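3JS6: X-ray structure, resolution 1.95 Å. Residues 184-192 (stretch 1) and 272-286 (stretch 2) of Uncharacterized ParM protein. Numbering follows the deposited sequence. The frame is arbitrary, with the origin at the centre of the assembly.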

# COMPACT_ATOMS: atom_id res chain seq x y z
N GLY A 184 15.22 -15.41 12.61
CA GLY A 184 13.97 -16.12 12.79
C GLY A 184 13.28 -16.40 11.48
O GLY A 184 13.76 -16.01 10.42
N LYS A 185 12.16 -17.10 11.57
CA LYS A 185 11.37 -17.45 10.39
C LYS A 185 10.01 -16.77 10.58
O LYS A 185 9.34 -16.95 11.60
CB LYS A 185 11.20 -18.96 10.30
CG LYS A 185 10.52 -19.44 9.04
CD LYS A 185 10.76 -20.93 8.86
CE LYS A 185 9.93 -21.50 7.73
NZ LYS A 185 10.35 -22.89 7.43
N TYR A 186 9.63 -15.97 9.59
CA TYR A 186 8.38 -15.22 9.68
C TYR A 186 7.64 -15.30 8.39
O TYR A 186 8.26 -15.37 7.33
CB TYR A 186 8.65 -13.74 9.95
CG TYR A 186 9.30 -13.47 11.28
CD1 TYR A 186 10.62 -13.81 11.50
CD2 TYR A 186 8.56 -12.92 12.33
CE1 TYR A 186 11.21 -13.61 12.75
CE2 TYR A 186 9.14 -12.72 13.58
CZ TYR A 186 10.46 -13.06 13.78
OH TYR A 186 11.05 -12.87 15.00
N SER A 187 6.32 -15.24 8.46
CA SER A 187 5.55 -15.27 7.24
C SER A 187 4.57 -14.13 7.28
O SER A 187 4.09 -13.72 8.34
CB SER A 187 4.81 -16.60 7.08
OG SER A 187 5.73 -17.67 6.86
N VAL A 188 4.32 -13.58 6.11
CA VAL A 188 3.36 -12.50 5.98
C VAL A 188 2.20 -13.14 5.22
O VAL A 188 2.39 -13.59 4.09
CB VAL A 188 3.90 -11.34 5.15
CG1 VAL A 188 2.78 -10.27 4.96
CG2 VAL A 188 5.12 -10.74 5.83
N LEU A 189 1.04 -13.19 5.86
CA LEU A 189 -0.19 -13.76 5.32
C LEU A 189 -1.11 -12.59 4.94
O LEU A 189 -1.77 -11.99 5.79
CB LEU A 189 -0.84 -14.67 6.39
CG LEU A 189 -2.28 -15.14 6.13
CD1 LEU A 189 -2.34 -15.89 4.81
CD2 LEU A 189 -2.77 -16.03 7.28
N ASP A 190 -1.14 -12.27 3.65
CA ASP A 190 -1.89 -11.13 3.13
C ASP A 190 -3.23 -11.48 2.44
O ASP A 190 -3.24 -11.98 1.32
CB ASP A 190 -0.93 -10.40 2.16
CG ASP A 190 -1.49 -9.11 1.62
OD1 ASP A 190 -0.68 -8.36 1.04
OD2 ASP A 190 -2.70 -8.83 1.74
N PHE A 191 -4.34 -11.20 3.11
CA PHE A 191 -5.68 -11.46 2.56
C PHE A 191 -6.09 -10.28 1.68
O PHE A 191 -6.60 -9.27 2.18
CB PHE A 191 -6.71 -11.64 3.69
CG PHE A 191 -6.53 -12.92 4.46
CD1 PHE A 191 -5.90 -12.91 5.70
CD2 PHE A 191 -6.99 -14.12 3.94
CE1 PHE A 191 -5.72 -14.08 6.41
CE2 PHE A 191 -6.82 -15.32 4.65
CZ PHE A 191 -6.18 -15.30 5.88
N GLY A 192 -5.84 -10.40 0.38
CA GLY A 192 -6.19 -9.33 -0.53
C GLY A 192 -7.58 -9.51 -1.11
O GLY A 192 -8.26 -10.48 -0.79
N SER A 272 -13.66 -23.03 5.84
CA SER A 272 -12.98 -23.69 4.73
C SER A 272 -11.78 -22.87 4.24
O SER A 272 -10.76 -23.43 3.85
CB SER A 272 -13.96 -23.93 3.59
OG SER A 272 -14.73 -22.77 3.32
N LEU A 273 -11.93 -21.56 4.24
CA LEU A 273 -10.85 -20.69 3.80
C LEU A 273 -9.65 -20.91 4.72
O LEU A 273 -8.53 -21.15 4.26
CB LEU A 273 -11.32 -19.23 3.84
CG LEU A 273 -10.44 -18.14 3.23
CD1 LEU A 273 -11.32 -16.97 2.84
CD2 LEU A 273 -9.37 -17.69 4.21
N ILE A 274 -9.89 -20.87 6.03
CA ILE A 274 -8.81 -21.04 6.98
C ILE A 274 -8.19 -22.43 6.95
O ILE A 274 -6.98 -22.59 7.11
CB ILE A 274 -9.27 -20.70 8.42
CG1 ILE A 274 -9.61 -19.21 8.51
CG2 ILE A 274 -8.18 -21.06 9.41
CD1 ILE A 274 -10.00 -18.74 9.90
N GLU A 275 -9.01 -23.46 6.74
CA GLU A 275 -8.46 -24.80 6.70
C GLU A 275 -7.56 -24.91 5.47
O GLU A 275 -6.51 -25.52 5.50
CB GLU A 275 -9.58 -25.84 6.64
CG GLU A 275 -9.13 -27.23 6.21
CD GLU A 275 -8.36 -27.97 7.29
OE1 GLU A 275 -7.24 -27.54 7.65
OE2 GLU A 275 -8.87 -29.00 7.78
N GLU A 276 -7.98 -24.31 4.37
CA GLU A 276 -7.18 -24.38 3.17
C GLU A 276 -5.85 -23.65 3.35
O GLU A 276 -4.79 -24.16 2.99
CB GLU A 276 -7.93 -23.76 1.98
CG GLU A 276 -7.11 -23.78 0.71
CD GLU A 276 -7.90 -23.33 -0.49
OE1 GLU A 276 -9.03 -23.84 -0.67
OE2 GLU A 276 -7.40 -22.49 -1.27
N VAL A 277 -5.90 -22.45 3.92
CA VAL A 277 -4.68 -21.67 4.10
C VAL A 277 -3.68 -22.35 5.01
O VAL A 277 -2.51 -22.48 4.66
CB VAL A 277 -5.00 -20.25 4.63
CG1 VAL A 277 -3.71 -19.45 4.74
CG2 VAL A 277 -5.97 -19.55 3.71
N MSE A 278 -4.12 -22.80 6.17
CA MSE A 278 -3.19 -23.45 7.08
C MSE A 278 -2.70 -24.79 6.56
O MSE A 278 -1.58 -25.19 6.84
CB MSE A 278 -3.80 -23.59 8.47
CG MSE A 278 -3.83 -22.26 9.26
SE MSE A 278 -2.64 -20.86 8.55
CE MSE A 278 -4.00 -19.71 7.80
N SER A 279 -3.54 -25.48 5.79
CA SER A 279 -3.11 -26.76 5.23
C SER A 279 -1.96 -26.48 4.26
O SER A 279 -0.96 -27.19 4.24
CB SER A 279 -4.25 -27.46 4.49
OG SER A 279 -5.30 -27.78 5.39
N ASN A 280 -2.10 -25.44 3.44
CA ASN A 280 -1.04 -25.12 2.50
C ASN A 280 0.24 -24.73 3.23
O ASN A 280 1.35 -25.07 2.80
CB ASN A 280 -1.48 -24.00 1.56
CG ASN A 280 -2.50 -24.47 0.55
OD1 ASN A 280 -2.71 -25.67 0.40
ND2 ASN A 280 -3.11 -23.55 -0.15
N PHE A 281 0.07 -24.03 4.34
CA PHE A 281 1.19 -23.61 5.16
C PHE A 281 1.98 -24.82 5.62
O PHE A 281 3.20 -24.89 5.48
CB PHE A 281 0.68 -22.88 6.40
CG PHE A 281 1.23 -21.51 6.55
CD1 PHE A 281 0.57 -20.42 6.01
CD2 PHE A 281 2.45 -21.31 7.20
CE1 PHE A 281 1.12 -19.13 6.12
CE2 PHE A 281 3.00 -20.05 7.32
CZ PHE A 281 2.34 -18.96 6.77
N GLU A 282 1.27 -25.80 6.16
CA GLU A 282 1.95 -26.98 6.64
C GLU A 282 2.66 -27.74 5.53
O GLU A 282 3.70 -28.33 5.76
CB GLU A 282 0.97 -27.89 7.38
CG GLU A 282 1.65 -28.79 8.38
CD GLU A 282 0.75 -29.15 9.53
OE1 GLU A 282 -0.25 -29.86 9.30
OE2 GLU A 282 1.04 -28.71 10.67
N ILE A 283 2.09 -27.72 4.33
CA ILE A 283 2.69 -28.43 3.19
C ILE A 283 3.95 -27.73 2.71
O ILE A 283 4.99 -28.37 2.54
CB ILE A 283 1.71 -28.49 1.98
CG1 ILE A 283 0.52 -29.40 2.30
CG2 ILE A 283 2.44 -29.02 0.74
CD1 ILE A 283 -0.56 -29.34 1.28
N THR A 284 3.84 -26.42 2.49
CA THR A 284 4.93 -25.62 1.96
C THR A 284 5.92 -25.00 2.94
O THR A 284 7.13 -25.11 2.74
CB THR A 284 4.37 -24.48 1.10
OG1 THR A 284 3.51 -25.03 0.09
CG2 THR A 284 5.49 -23.69 0.43
N VAL A 285 5.43 -24.35 3.99
CA VAL A 285 6.31 -23.69 4.95
C VAL A 285 6.85 -24.67 5.98
O VAL A 285 8.03 -24.62 6.32
CB VAL A 285 5.60 -22.53 5.67
CG1 VAL A 285 6.62 -21.68 6.39
CG2 VAL A 285 4.81 -21.68 4.66
N GLY A 286 5.99 -25.55 6.48
CA GLY A 286 6.44 -26.54 7.44
C GLY A 286 5.68 -26.59 8.75
O GLY A 286 4.56 -26.07 8.86

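Strand 185-191 lies along one side of helix 272-284, the two running nearly antiparallel, with 152° between their N-to-C directions and a closest axial approach of 11.9 Å. That spacing leaves room for a single layer of interlocking side chains, and the backbones come no nearer than about 9 Å, as between the CA atoms of S187 and V285 (8.8 Å) and of L189 and V277 (9.2 Å). Because the directions oppose, the start of the strand meets the C-terminal end of the stretch and F191 meets L273, near its beginning. The contact is modest, burying 358 Å² in all.

The alternation of the strand decides which residues take part. K185, S187 and L189 direct their CA-to-CB bonds toward the helix, whereas Y186 and V188 point away and make no contact. In stretch 2, L273, V277, F281 and V285 recur every fourth residue and line up facing the strand.

S187 is small, and the ring of F281, the largest side chain on this face of the helix, spans the gap to meet it tip first. The ring arrives edge-on, its tip atom CZ lying 3.4 Å from CB of S187, which sits near the ring plane. The serine hydroxyl is not stranded by this apolar neighbour: OG is hydrogen-bonded elsewhere in the structure, and it lies 4.1 Å from CG1 of V285.

Further along the strand L189 is the projecting side chain, set against V277 and M278. Its two methyl groups reach different helix residues, CD1 standing 3.8 Å from CG1 of V277 and CD2 3.9 Å from CE of M278, a selenomethionine. The CA-to-CB bond of M278 is directed sideways, but its side chain bends back, with chi2 at -16°, and brings its terminal methyl to the leucine. These are purely apolar contacts at van der Waals range, and L189 has the largest covered area of any residue here.

F191 closes the far end. It also starts sideways, but with chi1 in the m well its ring swings nearer the helix, where CE2 approaches CD2 of L273 to 3.5 Å and, more loosely, CG2 of V277 at 4.4 Å. Both methyls meet the ring obliquely. V277 is thus shared, offering CG1 to L189 and CG2 to F191.

At the other end the chemistry turns polar. K185 is fully extended, all four chi angles being t, and its aliphatic portion runs past V285, with CE 3.6 Å from CG1. This carries the ammonium to the backbone carbonyl, where NZ donates a hydrogen bond to O of V285 at 3.1 Å, the sole one between the stretches. The next residue, G286, leaves helical geometry with positive phi, and its N bonds to O of F281 at 3.0 Å. The lysine therefore joins a methyl contact and a carbonyl bond on one residue.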